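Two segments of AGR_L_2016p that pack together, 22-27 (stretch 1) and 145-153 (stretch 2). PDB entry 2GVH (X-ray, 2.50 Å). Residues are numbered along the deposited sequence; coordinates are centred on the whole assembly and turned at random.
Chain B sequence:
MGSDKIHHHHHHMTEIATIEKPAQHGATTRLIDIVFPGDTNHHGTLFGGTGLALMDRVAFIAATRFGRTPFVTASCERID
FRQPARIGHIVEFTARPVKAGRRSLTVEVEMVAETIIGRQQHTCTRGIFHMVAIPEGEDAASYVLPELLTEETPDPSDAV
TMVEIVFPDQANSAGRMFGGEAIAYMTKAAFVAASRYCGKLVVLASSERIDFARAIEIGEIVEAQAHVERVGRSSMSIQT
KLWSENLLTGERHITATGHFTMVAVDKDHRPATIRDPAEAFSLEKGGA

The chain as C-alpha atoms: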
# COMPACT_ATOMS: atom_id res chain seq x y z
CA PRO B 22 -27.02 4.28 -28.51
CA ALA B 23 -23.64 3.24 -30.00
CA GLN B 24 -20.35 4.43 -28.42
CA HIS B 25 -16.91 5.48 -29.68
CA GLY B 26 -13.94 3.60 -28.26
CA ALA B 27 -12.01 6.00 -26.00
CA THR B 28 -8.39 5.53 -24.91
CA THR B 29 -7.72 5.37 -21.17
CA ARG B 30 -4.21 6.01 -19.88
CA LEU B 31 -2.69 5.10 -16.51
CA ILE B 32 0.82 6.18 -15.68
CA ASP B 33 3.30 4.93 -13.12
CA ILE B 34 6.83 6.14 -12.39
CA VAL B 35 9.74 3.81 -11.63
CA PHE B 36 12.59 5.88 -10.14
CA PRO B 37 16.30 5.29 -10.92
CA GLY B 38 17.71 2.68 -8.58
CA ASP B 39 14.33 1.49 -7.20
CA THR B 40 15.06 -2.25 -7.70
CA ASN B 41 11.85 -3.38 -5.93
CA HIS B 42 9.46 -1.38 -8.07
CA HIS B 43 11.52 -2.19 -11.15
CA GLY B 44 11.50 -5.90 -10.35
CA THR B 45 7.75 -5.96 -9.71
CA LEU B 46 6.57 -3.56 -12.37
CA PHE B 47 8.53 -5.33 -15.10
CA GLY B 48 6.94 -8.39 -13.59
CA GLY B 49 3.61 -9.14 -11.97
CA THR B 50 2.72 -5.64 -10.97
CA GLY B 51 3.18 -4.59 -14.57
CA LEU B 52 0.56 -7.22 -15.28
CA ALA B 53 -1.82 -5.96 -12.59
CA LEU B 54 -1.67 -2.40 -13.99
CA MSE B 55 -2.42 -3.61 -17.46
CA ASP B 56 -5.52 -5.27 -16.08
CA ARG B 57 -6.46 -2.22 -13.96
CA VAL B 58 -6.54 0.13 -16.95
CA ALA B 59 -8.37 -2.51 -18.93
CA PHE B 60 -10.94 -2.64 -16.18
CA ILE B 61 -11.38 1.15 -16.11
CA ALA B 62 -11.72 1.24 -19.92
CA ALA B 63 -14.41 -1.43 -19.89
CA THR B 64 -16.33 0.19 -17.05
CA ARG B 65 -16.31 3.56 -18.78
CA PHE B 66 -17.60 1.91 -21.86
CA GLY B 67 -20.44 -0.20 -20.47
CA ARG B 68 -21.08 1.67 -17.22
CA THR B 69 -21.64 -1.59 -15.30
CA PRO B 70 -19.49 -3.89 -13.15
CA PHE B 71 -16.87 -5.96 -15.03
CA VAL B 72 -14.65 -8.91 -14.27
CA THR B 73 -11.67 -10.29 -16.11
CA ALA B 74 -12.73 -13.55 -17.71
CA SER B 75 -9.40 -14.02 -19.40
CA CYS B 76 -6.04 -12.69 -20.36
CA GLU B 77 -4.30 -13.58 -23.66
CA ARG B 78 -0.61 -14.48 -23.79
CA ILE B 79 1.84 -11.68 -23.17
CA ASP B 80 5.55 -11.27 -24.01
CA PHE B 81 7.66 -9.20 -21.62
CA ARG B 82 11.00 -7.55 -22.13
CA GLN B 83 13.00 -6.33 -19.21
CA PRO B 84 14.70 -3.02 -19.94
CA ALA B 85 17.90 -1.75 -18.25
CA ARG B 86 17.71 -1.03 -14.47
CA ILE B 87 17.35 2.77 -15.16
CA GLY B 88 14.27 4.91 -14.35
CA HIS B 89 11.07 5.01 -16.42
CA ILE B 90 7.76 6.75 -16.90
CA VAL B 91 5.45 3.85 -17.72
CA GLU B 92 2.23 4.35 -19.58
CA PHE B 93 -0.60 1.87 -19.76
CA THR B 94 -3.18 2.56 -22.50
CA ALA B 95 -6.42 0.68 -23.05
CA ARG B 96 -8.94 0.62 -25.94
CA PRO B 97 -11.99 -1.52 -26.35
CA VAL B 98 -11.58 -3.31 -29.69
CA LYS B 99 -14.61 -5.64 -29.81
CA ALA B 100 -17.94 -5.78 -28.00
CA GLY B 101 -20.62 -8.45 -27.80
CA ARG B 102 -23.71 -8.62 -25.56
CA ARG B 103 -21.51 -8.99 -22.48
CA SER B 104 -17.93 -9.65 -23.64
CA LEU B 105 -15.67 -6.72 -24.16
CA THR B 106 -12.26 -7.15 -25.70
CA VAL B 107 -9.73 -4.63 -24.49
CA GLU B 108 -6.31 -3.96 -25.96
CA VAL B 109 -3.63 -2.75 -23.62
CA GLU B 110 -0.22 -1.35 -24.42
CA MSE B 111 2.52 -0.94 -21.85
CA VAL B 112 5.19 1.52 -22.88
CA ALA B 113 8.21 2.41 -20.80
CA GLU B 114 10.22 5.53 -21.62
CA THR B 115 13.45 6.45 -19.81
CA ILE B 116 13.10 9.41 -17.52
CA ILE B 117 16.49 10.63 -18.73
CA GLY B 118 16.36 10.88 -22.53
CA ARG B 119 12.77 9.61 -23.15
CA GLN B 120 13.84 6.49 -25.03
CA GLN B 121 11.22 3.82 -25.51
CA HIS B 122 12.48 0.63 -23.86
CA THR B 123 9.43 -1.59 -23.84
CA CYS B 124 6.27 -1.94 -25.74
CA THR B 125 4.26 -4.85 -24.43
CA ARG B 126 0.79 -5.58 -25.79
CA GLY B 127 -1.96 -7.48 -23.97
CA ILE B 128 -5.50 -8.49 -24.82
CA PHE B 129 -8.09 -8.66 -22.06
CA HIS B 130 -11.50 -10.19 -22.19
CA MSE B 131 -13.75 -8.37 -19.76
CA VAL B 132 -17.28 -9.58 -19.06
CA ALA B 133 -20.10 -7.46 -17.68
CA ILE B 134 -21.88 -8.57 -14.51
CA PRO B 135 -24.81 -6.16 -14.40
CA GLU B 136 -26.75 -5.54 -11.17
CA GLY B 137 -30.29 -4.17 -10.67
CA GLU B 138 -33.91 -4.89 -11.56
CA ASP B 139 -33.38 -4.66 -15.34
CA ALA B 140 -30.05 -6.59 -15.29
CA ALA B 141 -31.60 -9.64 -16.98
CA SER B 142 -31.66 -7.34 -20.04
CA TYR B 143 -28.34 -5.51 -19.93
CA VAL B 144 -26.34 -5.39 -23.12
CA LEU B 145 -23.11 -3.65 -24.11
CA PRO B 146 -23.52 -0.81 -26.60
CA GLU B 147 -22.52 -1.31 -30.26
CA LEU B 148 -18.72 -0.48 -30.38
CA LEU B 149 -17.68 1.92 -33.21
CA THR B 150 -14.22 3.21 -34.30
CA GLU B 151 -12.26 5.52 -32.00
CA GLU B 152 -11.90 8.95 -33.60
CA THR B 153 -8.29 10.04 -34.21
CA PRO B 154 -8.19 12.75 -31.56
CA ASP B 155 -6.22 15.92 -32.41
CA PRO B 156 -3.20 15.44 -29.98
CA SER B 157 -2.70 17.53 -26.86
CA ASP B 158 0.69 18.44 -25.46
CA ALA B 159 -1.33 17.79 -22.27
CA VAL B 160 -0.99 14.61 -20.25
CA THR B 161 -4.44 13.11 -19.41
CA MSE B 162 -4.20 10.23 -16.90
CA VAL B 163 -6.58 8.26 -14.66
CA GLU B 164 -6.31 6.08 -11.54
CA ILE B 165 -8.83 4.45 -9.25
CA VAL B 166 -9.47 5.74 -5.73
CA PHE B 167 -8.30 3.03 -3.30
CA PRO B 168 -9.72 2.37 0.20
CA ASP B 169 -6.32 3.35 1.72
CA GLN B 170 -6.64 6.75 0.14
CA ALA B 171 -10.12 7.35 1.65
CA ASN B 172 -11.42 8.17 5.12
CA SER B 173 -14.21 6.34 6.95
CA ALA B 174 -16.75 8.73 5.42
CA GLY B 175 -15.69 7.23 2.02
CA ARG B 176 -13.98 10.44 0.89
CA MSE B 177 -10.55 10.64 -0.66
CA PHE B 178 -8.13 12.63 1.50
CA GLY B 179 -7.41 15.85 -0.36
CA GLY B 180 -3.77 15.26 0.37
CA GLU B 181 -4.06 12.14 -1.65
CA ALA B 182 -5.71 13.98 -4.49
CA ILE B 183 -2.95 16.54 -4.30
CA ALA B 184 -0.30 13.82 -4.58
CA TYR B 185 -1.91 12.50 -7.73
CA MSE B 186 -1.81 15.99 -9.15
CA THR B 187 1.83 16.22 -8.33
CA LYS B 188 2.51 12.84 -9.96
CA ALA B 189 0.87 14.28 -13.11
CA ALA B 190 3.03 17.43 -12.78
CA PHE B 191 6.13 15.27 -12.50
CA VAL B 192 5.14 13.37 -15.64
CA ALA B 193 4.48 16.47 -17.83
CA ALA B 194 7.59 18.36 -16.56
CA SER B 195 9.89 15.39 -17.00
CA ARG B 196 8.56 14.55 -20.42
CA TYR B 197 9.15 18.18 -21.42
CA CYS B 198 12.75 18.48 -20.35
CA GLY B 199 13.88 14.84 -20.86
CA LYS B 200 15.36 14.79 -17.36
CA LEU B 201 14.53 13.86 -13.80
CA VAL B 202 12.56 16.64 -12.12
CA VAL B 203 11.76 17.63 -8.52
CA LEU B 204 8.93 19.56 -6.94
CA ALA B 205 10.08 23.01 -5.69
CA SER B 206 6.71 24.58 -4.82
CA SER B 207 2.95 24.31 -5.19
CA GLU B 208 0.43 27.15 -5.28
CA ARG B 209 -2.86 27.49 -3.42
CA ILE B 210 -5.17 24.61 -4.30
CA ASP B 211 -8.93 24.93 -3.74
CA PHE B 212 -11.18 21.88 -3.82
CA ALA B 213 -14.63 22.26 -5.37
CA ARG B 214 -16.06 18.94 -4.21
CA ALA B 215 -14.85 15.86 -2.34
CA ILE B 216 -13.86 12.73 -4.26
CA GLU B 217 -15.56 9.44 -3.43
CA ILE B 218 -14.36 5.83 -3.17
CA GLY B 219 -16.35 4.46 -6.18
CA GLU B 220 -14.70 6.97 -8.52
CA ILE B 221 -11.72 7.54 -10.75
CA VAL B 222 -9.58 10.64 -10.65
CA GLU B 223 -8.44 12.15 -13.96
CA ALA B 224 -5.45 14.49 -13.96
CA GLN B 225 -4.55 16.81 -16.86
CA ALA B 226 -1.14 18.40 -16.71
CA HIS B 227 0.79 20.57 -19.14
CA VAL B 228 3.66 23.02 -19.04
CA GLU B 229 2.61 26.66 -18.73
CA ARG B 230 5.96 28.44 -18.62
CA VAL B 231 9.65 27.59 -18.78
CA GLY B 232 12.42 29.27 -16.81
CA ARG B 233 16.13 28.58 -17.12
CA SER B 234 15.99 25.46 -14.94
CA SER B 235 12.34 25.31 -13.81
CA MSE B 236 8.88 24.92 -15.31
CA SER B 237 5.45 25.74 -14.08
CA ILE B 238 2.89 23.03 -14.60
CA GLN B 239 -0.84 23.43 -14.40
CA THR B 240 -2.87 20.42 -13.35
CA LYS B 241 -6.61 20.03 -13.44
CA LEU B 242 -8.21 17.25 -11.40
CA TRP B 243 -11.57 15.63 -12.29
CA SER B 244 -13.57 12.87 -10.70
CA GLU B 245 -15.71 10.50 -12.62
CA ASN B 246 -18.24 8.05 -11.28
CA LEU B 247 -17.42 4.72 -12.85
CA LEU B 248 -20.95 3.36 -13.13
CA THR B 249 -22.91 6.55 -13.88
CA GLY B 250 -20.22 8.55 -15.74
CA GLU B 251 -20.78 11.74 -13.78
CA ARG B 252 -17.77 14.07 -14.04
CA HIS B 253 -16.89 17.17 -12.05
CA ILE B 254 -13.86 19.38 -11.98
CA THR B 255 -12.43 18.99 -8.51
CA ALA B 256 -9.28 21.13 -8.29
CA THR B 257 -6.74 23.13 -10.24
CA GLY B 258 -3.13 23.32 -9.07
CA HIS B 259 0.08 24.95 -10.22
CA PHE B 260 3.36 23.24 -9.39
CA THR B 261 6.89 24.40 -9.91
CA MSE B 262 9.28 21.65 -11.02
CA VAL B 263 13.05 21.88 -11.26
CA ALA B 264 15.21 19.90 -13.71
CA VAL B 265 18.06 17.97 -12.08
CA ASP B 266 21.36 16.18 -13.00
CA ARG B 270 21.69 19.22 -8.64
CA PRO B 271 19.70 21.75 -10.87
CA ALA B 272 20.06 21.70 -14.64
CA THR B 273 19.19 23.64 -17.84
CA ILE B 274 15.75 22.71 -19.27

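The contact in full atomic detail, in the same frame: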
# COMPACT_ATOMS: atom_id res chain seq x y z
N PRO B 22 -27.70 3.89 -27.28
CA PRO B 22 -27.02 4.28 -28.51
C PRO B 22 -25.56 3.82 -28.56
O PRO B 22 -24.90 3.67 -27.50
CB PRO B 22 -27.09 5.81 -28.47
CG PRO B 22 -27.10 6.14 -27.00
CD PRO B 22 -27.86 5.02 -26.34
N ALA B 23 -25.04 3.64 -29.78
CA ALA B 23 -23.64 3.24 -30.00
C ALA B 23 -22.61 4.15 -29.31
O ALA B 23 -22.91 5.30 -29.00
CB ALA B 23 -23.35 3.14 -31.50
N GLN B 24 -21.41 3.64 -29.06
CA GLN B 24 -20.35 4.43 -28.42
C GLN B 24 -18.97 4.31 -29.07
O GLN B 24 -18.56 3.22 -29.50
CB GLN B 24 -20.24 4.11 -26.94
CG GLN B 24 -21.22 4.84 -26.06
CD GLN B 24 -20.98 4.53 -24.60
OE1 GLN B 24 -21.83 3.93 -23.94
NE2 GLN B 24 -19.79 4.92 -24.10
N HIS B 25 -18.27 5.43 -29.15
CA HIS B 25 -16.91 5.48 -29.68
C HIS B 25 -15.92 4.95 -28.66
O HIS B 25 -16.06 5.20 -27.45
CB HIS B 25 -16.56 6.92 -30.07
CG HIS B 25 -17.34 7.43 -31.24
ND1 HIS B 25 -16.74 7.84 -32.42
CD2 HIS B 25 -18.68 7.54 -31.44
CE1 HIS B 25 -17.68 8.20 -33.28
NE2 HIS B 25 -18.86 8.03 -32.71
N GLY B 26 -14.94 4.20 -29.14
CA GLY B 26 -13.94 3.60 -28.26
C GLY B 26 -12.89 4.59 -27.79
O GLY B 26 -11.98 4.94 -28.53
N ALA B 27 -13.00 5.06 -26.55
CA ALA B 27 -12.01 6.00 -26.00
C ALA B 27 -10.72 5.31 -25.53
O ALA B 27 -10.72 4.13 -25.20
CB ALA B 27 -12.64 6.82 -24.85
N LEU B 145 -24.09 -4.69 -23.82
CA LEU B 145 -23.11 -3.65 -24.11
C LEU B 145 -23.56 -2.91 -25.35
O LEU B 145 -24.17 -3.49 -26.22
CB LEU B 145 -21.67 -4.16 -24.33
CG LEU B 145 -21.12 -5.22 -23.42
CD1 LEU B 145 -20.26 -6.12 -24.31
CD2 LEU B 145 -20.35 -4.54 -22.33
N PRO B 146 -23.21 -1.62 -25.43
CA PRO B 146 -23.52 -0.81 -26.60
C PRO B 146 -22.74 -1.31 -27.82
O PRO B 146 -21.63 -1.83 -27.65
CB PRO B 146 -23.06 0.60 -26.20
CG PRO B 146 -22.15 0.42 -25.04
CD PRO B 146 -22.50 -0.86 -24.37
N GLU B 147 -23.32 -1.19 -29.02
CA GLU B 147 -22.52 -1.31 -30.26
C GLU B 147 -21.20 -0.49 -30.16
O GLU B 147 -21.25 0.73 -29.95
CB GLU B 147 -23.32 -0.85 -31.47
CG GLU B 147 -22.68 -1.19 -32.80
CD GLU B 147 -23.58 -0.87 -34.02
OE1 GLU B 147 -24.76 -1.34 -34.11
OE2 GLU B 147 -23.08 -0.15 -34.92
N LEU B 148 -20.04 -1.16 -30.27
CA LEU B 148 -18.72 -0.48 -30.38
C LEU B 148 -18.55 0.07 -31.80
O LEU B 148 -18.85 -0.63 -32.78
CB LEU B 148 -17.54 -1.44 -30.08
CG LEU B 148 -16.07 -1.03 -30.37
CD1 LEU B 148 -15.70 0.37 -29.91
CD2 LEU B 148 -15.00 -1.99 -29.76
N LEU B 149 -18.10 1.32 -31.91
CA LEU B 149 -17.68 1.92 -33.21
C LEU B 149 -16.24 2.48 -33.09
O LEU B 149 -15.70 2.57 -31.97
CB LEU B 149 -18.70 2.97 -33.74
CG LEU B 149 -19.35 3.97 -32.77
N THR B 150 -15.64 2.83 -34.23
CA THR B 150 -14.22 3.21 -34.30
C THR B 150 -13.89 4.47 -33.49
O THR B 150 -14.62 5.47 -33.55
CB THR B 150 -13.74 3.40 -35.76
OG1 THR B 150 -14.07 2.23 -36.53
CG2 THR B 150 -12.22 3.66 -35.84
N GLU B 151 -12.82 4.38 -32.71
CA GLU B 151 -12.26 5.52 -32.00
C GLU B 151 -11.90 6.59 -33.01
O GLU B 151 -11.25 6.29 -34.02
CB GLU B 151 -11.00 5.12 -31.23
N GLU B 152 -12.32 7.83 -32.76
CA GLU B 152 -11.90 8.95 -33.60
C GLU B 152 -10.43 9.29 -33.30
O GLU B 152 -9.98 9.21 -32.13
CB GLU B 152 -12.81 10.17 -33.40
N THR B 153 -9.67 9.60 -34.36
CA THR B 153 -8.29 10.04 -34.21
C THR B 153 -8.36 11.41 -33.55
O THR B 153 -8.81 12.38 -34.17
CB THR B 153 -7.54 10.10 -35.56

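Residues 22-27 and 145-153 lie side by side as a short parallel pairing. Touching residues are at least 122 positions apart in sequence. Gln-24 pairs with Leu-148 and His-25 with Leu-149, with CA-CA distances of 5.5 Å and 5.1 Å. The two stretches together bury 461 Å² against each other. Backbone hydrogen bonds hold the pairing, and a few apolar contacts fill in around them.

Leu-145 precedes the contact and does not touch stretch 1. Pro-146 is the first residue to do so. Its CB bond points toward stretch 1, and Pro-146 CB lies 3.8 Å from the O of Pro-22. Pro-146 has no amide hydrogen to donate, and its contacts with stretch 1 are packing contacts.

Glu-147 supplies the first backbone bond. The N of Gln-24 donates to the O of Glu-147 at 3.0 Å, and the N-H...O angle of 168° is nearly straight. The same oxygen also receives a CA-H...O contact from Ala-23, with Ala-23 CA 3.5 Å from Glu-147 O. Beside this, the CB atoms of Ala-23 and Glu-147 are 4.0 Å apart. The Glu-147 carboxylate makes no contact with stretch 1.

Leu-148 faces the same side of the sheet as Gln-24, as expected for a bridged pair. Leu-148 CA lies 3.8 Å from the O of Gln-24. Its side chain reaches along to Gly-26, where Leu-148 CD1 comes 4.0 Å from Gly-26 N. Gly-26 has no CB; one in the ideal position would point toward stretch 2 and sit only 3.3 Å from Leu-148 CD1, which is tight.

Leu-149 bonds through both its amide and its carbonyl. Leu-149 N donates to the O of Gln-24 at 3.1 Å, with an angle of 161°. Gln-24 thus uses its N and O to bond to the residues before and after Leu-148, the usual parallel pattern. The O of Leu-149 accepts a weak bond from Gly-26 N, at 3.4 Å and a bent 143°. The Leu-149 side chain is modelled only to CG. Leu-149 CG lies over one face of the His-25 ring, 4.2 Å from its centroid, in a CH-pi contact. Leu-149 CG is also 4.3 Å from Ala-23 CB, an apolar contact.

Beyond the strand the contact thins. Thr-150 turns its CB away, but Thr-150 O lies 3.4 Å from His-25 ND1. Glu-151 lies alongside Gly-26, with their CA atoms 4.5 Å apart. Glu-152 N lies near the edge of the His-25 ring, 4.4 Å from His-25 ND1.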